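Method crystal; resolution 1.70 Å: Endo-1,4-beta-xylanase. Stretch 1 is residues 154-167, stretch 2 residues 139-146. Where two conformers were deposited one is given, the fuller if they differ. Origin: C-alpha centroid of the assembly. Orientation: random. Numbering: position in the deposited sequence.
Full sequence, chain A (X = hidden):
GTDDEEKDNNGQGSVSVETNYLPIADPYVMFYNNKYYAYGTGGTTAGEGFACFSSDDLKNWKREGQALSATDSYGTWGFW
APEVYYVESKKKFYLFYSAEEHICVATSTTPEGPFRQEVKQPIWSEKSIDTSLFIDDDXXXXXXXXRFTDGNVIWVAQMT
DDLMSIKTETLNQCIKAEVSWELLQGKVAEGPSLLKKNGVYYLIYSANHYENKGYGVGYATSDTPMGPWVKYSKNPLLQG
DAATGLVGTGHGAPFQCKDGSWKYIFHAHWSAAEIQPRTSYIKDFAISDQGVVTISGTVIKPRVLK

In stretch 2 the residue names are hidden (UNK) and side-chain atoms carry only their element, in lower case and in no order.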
# COMPACT_ATOMS: atom_id res chain seq x y z
N ILE A 154 -4.30 8.07 10.13
CA ILE A 154 -4.88 6.82 9.70
C ILE A 154 -6.14 6.50 10.52
O ILE A 154 -6.10 6.42 11.75
CB ILE A 154 -3.87 5.65 9.79
CG1 ILE A 154 -2.68 5.95 8.87
CG2 ILE A 154 -4.58 4.32 9.38
CD1 ILE A 154 -1.53 4.92 8.93
N TRP A 155 -7.24 6.38 9.80
CA TRP A 155 -8.56 6.01 10.33
C TRP A 155 -8.96 4.64 9.81
O TRP A 155 -8.36 4.09 8.89
CB TRP A 155 -9.59 7.06 9.88
CG TRP A 155 -9.49 8.33 10.65
CD1 TRP A 155 -8.55 9.30 10.52
CD2 TRP A 155 -10.35 8.73 11.70
NE1 TRP A 155 -8.78 10.32 11.41
CE2 TRP A 155 -9.89 10.00 12.15
CE3 TRP A 155 -11.49 8.18 12.29
CZ2 TRP A 155 -10.53 10.70 13.18
CZ3 TRP A 155 -12.12 8.86 13.31
CH2 TRP A 155 -11.61 10.10 13.77
N VAL A 156 -9.99 4.06 10.42
CA VAL A 156 -10.58 2.83 9.94
C VAL A 156 -12.09 2.96 10.08
O VAL A 156 -12.57 3.74 10.93
CB VAL A 156 -10.08 1.61 10.75
CG1 VAL A 156 -10.52 1.74 12.26
CG2 VAL A 156 -10.53 0.26 10.11
N ALA A 157 -12.80 2.25 9.20
CA ALA A 157 -14.25 2.09 9.27
C ALA A 157 -14.62 0.74 8.66
O ALA A 157 -13.95 0.27 7.79
CB ALA A 157 -14.97 3.18 8.53
N GLN A 158 -15.70 0.14 9.15
CA GLN A 158 -16.22 -1.09 8.57
C GLN A 158 -16.84 -0.72 7.22
O GLN A 158 -17.42 0.38 7.08
CB GLN A 158 -17.29 -1.68 9.49
CG GLN A 158 -17.85 -3.01 9.05
CD GLN A 158 -19.04 -3.44 9.90
OE1 GLN A 158 -19.22 -2.98 11.03
NE2 GLN A 158 -19.86 -4.35 9.35
N MSE A 159 -16.69 -1.59 6.23
CA MSE A 159 -17.32 -1.38 4.92
C MSE A 159 -18.67 -2.09 4.88
O MSE A 159 -18.94 -3.00 5.66
CB MSE A 159 -16.47 -1.94 3.75
CG MSE A 159 -15.06 -1.39 3.65
SE MSE A 159 -14.41 -1.39 1.82
CE MSE A 159 -15.35 0.16 1.22
N THR A 160 -19.51 -1.67 3.93
CA THR A 160 -20.75 -2.41 3.65
C THR A 160 -20.38 -3.77 2.98
O THR A 160 -19.21 -4.00 2.61
CB THR A 160 -21.70 -1.58 2.79
OG1 THR A 160 -21.04 -1.15 1.60
CG2 THR A 160 -22.17 -0.31 3.54
N ASP A 161 -21.38 -4.63 2.81
CA ASP A 161 -21.18 -5.98 2.23
C ASP A 161 -20.64 -5.91 0.80
O ASP A 161 -19.85 -6.75 0.40
CB ASP A 161 -22.52 -6.78 2.20
CG ASP A 161 -23.12 -7.06 3.60
OD1 ASP A 161 -22.39 -7.27 4.59
OD2 ASP A 161 -24.37 -7.12 3.70
N ASP A 162 -21.07 -4.90 0.04
CA ASP A 162 -20.65 -4.75 -1.38
C ASP A 162 -19.26 -4.12 -1.55
O ASP A 162 -18.84 -3.92 -2.69
CB ASP A 162 -21.72 -4.01 -2.23
CG ASP A 162 -21.96 -2.54 -1.82
OD1 ASP A 162 -21.30 -2.00 -0.93
OD2 ASP A 162 -22.80 -1.87 -2.47
N LEU A 163 -18.60 -3.73 -0.45
CA LEU A 163 -17.26 -3.11 -0.49
C LEU A 163 -17.19 -1.74 -1.23
O LEU A 163 -16.08 -1.26 -1.60
CB LEU A 163 -16.24 -4.12 -1.08
CG LEU A 163 -16.20 -5.58 -0.55
CD1 LEU A 163 -15.07 -6.43 -1.15
CD2 LEU A 163 -16.07 -5.58 0.96
N MSE A 164 -18.37 -1.09 -1.38
CA MSE A 164 -18.54 0.14 -2.12
C MSE A 164 -18.69 1.36 -1.18
O MSE A 164 -18.53 2.49 -1.61
CB MSE A 164 -19.81 -0.03 -3.00
CG MSE A 164 -19.80 0.72 -4.29
SE MSE A 164 -18.73 -0.13 -5.69
CE MSE A 164 -17.66 -1.35 -4.63
N SER A 165 -19.04 1.13 0.08
CA SER A 165 -19.26 2.21 1.04
C SER A 165 -18.68 1.86 2.39
O SER A 165 -18.51 0.67 2.70
CB SER A 165 -20.77 2.41 1.26
OG SER A 165 -21.48 2.63 0.06
N ILE A 166 -18.39 2.90 3.17
CA ILE A 166 -17.99 2.73 4.58
C ILE A 166 -19.19 3.01 5.46
O ILE A 166 -20.07 3.79 5.09
CB ILE A 166 -16.79 3.59 5.01
CG1 ILE A 166 -16.99 5.09 4.81
CG2 ILE A 166 -15.54 3.18 4.23
CD1 ILE A 166 -15.95 5.90 5.64
N LYS A 167 -19.23 2.38 6.63
CA LYS A 167 -20.26 2.60 7.63
C LYS A 167 -19.67 3.69 8.50
O LYS A 167 -18.87 3.39 9.38
CB LYS A 167 -20.54 1.32 8.42
CG LYS A 167 -21.13 0.24 7.58
CD LYS A 167 -21.59 -0.91 8.46
CE LYS A 167 -22.40 -1.90 7.69
NZ LYS A 167 -23.19 -2.75 8.63
N UNK A 139 -15.47 -12.45 8.60
CA UNK A 139 -16.07 -12.05 7.32
C UNK A 139 -16.33 -10.54 7.20
O UNK A 139 -16.75 -10.08 6.14
N UNK A 140 -16.05 -9.77 8.25
CA UNK A 140 -16.31 -8.34 8.30
C UNK A 140 -15.20 -7.58 7.56
O UNK A 140 -14.03 -7.74 7.92
o UNK A 140 -17.41 -8.62 10.48
c UNK A 140 -16.40 -7.85 9.78
c UNK A 140 -16.67 -6.32 9.90
N UNK A 141 -15.57 -6.76 6.56
CA UNK A 141 -14.57 -5.95 5.83
C UNK A 141 -14.24 -4.65 6.57
O UNK A 141 -15.16 -4.00 7.07
c UNK A 141 -15.30 -5.64 4.51
c UNK A 141 -16.72 -5.60 4.87
c UNK A 141 -16.91 -6.63 5.94
N UNK A 142 -12.95 -4.30 6.63
CA UNK A 142 -12.48 -3.03 7.22
C UNK A 142 -11.63 -2.30 6.20
O UNK A 142 -10.82 -2.94 5.52
c UNK A 142 -12.36 -5.32 9.74
c UNK A 142 -13.98 -3.84 11.45
c UNK A 142 -13.25 -3.20 10.43
c UNK A 142 -13.90 -5.22 11.58
c UNK A 142 -11.66 -3.26 8.49
c UNK A 142 -12.44 -3.93 9.57
c UNK A 142 -13.07 -5.96 10.74
o UNK A 142 -14.58 -5.88 12.57
N UNK A 143 -11.81 -0.98 6.09
CA UNK A 143 -10.99 -0.12 5.22
C UNK A 143 -10.22 0.86 6.08
O UNK A 143 -10.83 1.61 6.90
c UNK A 143 -11.01 1.32 3.05
c UNK A 143 -11.88 2.22 2.14
c UNK A 143 -10.38 0.25 2.19
c UNK A 143 -11.82 0.64 4.17
N UNK A 144 -8.90 0.84 5.92
CA UNK A 144 -7.95 1.75 6.55
C UNK A 144 -7.65 2.81 5.49
O UNK A 144 -7.54 2.48 4.31
c UNK A 144 -7.04 0.19 9.37
o UNK A 144 -8.33 -3.01 10.67
c UNK A 144 -7.52 -1.29 7.55
c UNK A 144 -7.06 -0.05 7.99
c UNK A 144 -7.46 -0.80 10.29
c UNK A 144 -6.69 1.02 7.01
c UNK A 144 -7.91 -2.03 9.81
c UNK A 144 -7.96 -2.27 8.45
N UNK A 145 -7.58 4.07 5.92
CA UNK A 145 -7.37 5.20 5.02
C UNK A 145 -6.98 6.40 5.86
O UNK A 145 -7.16 6.36 7.08
c UNK A 145 -9.88 5.69 5.02
c UNK A 145 -10.30 6.96 5.39
c UNK A 145 -10.66 4.58 5.40
c UNK A 145 -12.21 6.00 6.53
c UNK A 145 -8.65 5.48 4.19
c UNK A 145 -11.80 4.74 6.16
c UNK A 145 -11.46 7.12 6.16
N UNK A 146 -6.46 7.42 5.20
CA UNK A 146 -5.99 8.66 5.83
C UNK A 146 -7.03 9.74 5.74
O UNK A 146 -7.56 9.96 4.64
c UNK A 146 -3.52 8.28 5.34
c UNK A 146 -4.41 10.69 5.53
c UNK A 146 -4.73 9.22 5.11

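Position 139 has backbone atoms and no side-chain atom, and it touches nothing on stretch 1. Its phi/psi of 94/-2 would jam a CB against the carbonyl O of the residue before, so the backbone alone calls for glycine: Gly 139.

Position 140 has three side-chain atoms, one carbon carrying an oxygen and a carbon. The terminal carbon lies 3.6 Å from Gln 158 CG. A beta-branched hydroxyl side chain is threonine, Thr 140; its CG2 packs on the aliphatic part of Gln 158, while OG1 is hydrogen-bonded just outside the stretch.

At position 141 three carbons close a ring onto the backbone N and pack on Met 159 and Leu 163, which makes it Pro 141. With no N-H to donate, it still accepts from Met 159 N through its O at 3.0 Å. Its CA-to-CB bond points toward stretch 1; CB meets Leu 163 CD2 at 3.6 Å and CG meets Met 159 CB at 3.8 Å.

Position 142 carries one carbon, then a six-carbon ring bearing an oxygen, set against Val 156 and Gln 158: Tyr 142. Val 156 CG2 sits 4.0 Å from its CB, and the ring runs obliquely past Gln 158 CA, 4.1 Å from CD1.

Position 143 has four carbons forked at the second, packed on Met 159 and Ile 166, hence Leu 143 rather than a beta-branched isoleucine. Its CB lies 3.9 Å from Met 159 CG and its CD2 4.3 Å from Ile 166 CG2.

Position 144 repeats the six-carbon ring with one oxygen, with Val 156 against it, so it is Tyr 144. Val 156 CG2 lies over the ring face, 3.3 Å from CE2, a CH-pi contact; OH is hydrogen-bonded elsewhere in the structure.

Position 145 has the ring without the oxygen, touching Trp 155 and Ile 166: Phe 145. Trp 155 CB lies over one face, 4.2 Å from CE2, and Ile 166 CD1 approaches CZ at 3.8 Å.

Position 146 has one carbon carrying two others, near Ile 154, the beta fork of Val 146. Its CG2 is 4.3 Å from Ile 154 CG1.

The rule is an antiparallel ladder with two differently furnished faces. Paired bonds join Leu 143 to Ala 157 and Phe 145 to Trp 155, the shortest running from Trp 155 N to Phe 145 O at 2.7 Å. Side chains then alternate: Tyr 142, Tyr 144 and Val 146 share a face with Gln 158, Val 156 and Ile 154, whereas Leu 143 and Phe 145 share the other with Ala 157 and Trp 155. Beyond the turn from Thr 160 to Leu 163, the chain brings Ile 166 back against Leu 143 and Phe 145, and Leu 163 closes over Pro 141.

Stretch 2 (139-146) GTPYLYFV
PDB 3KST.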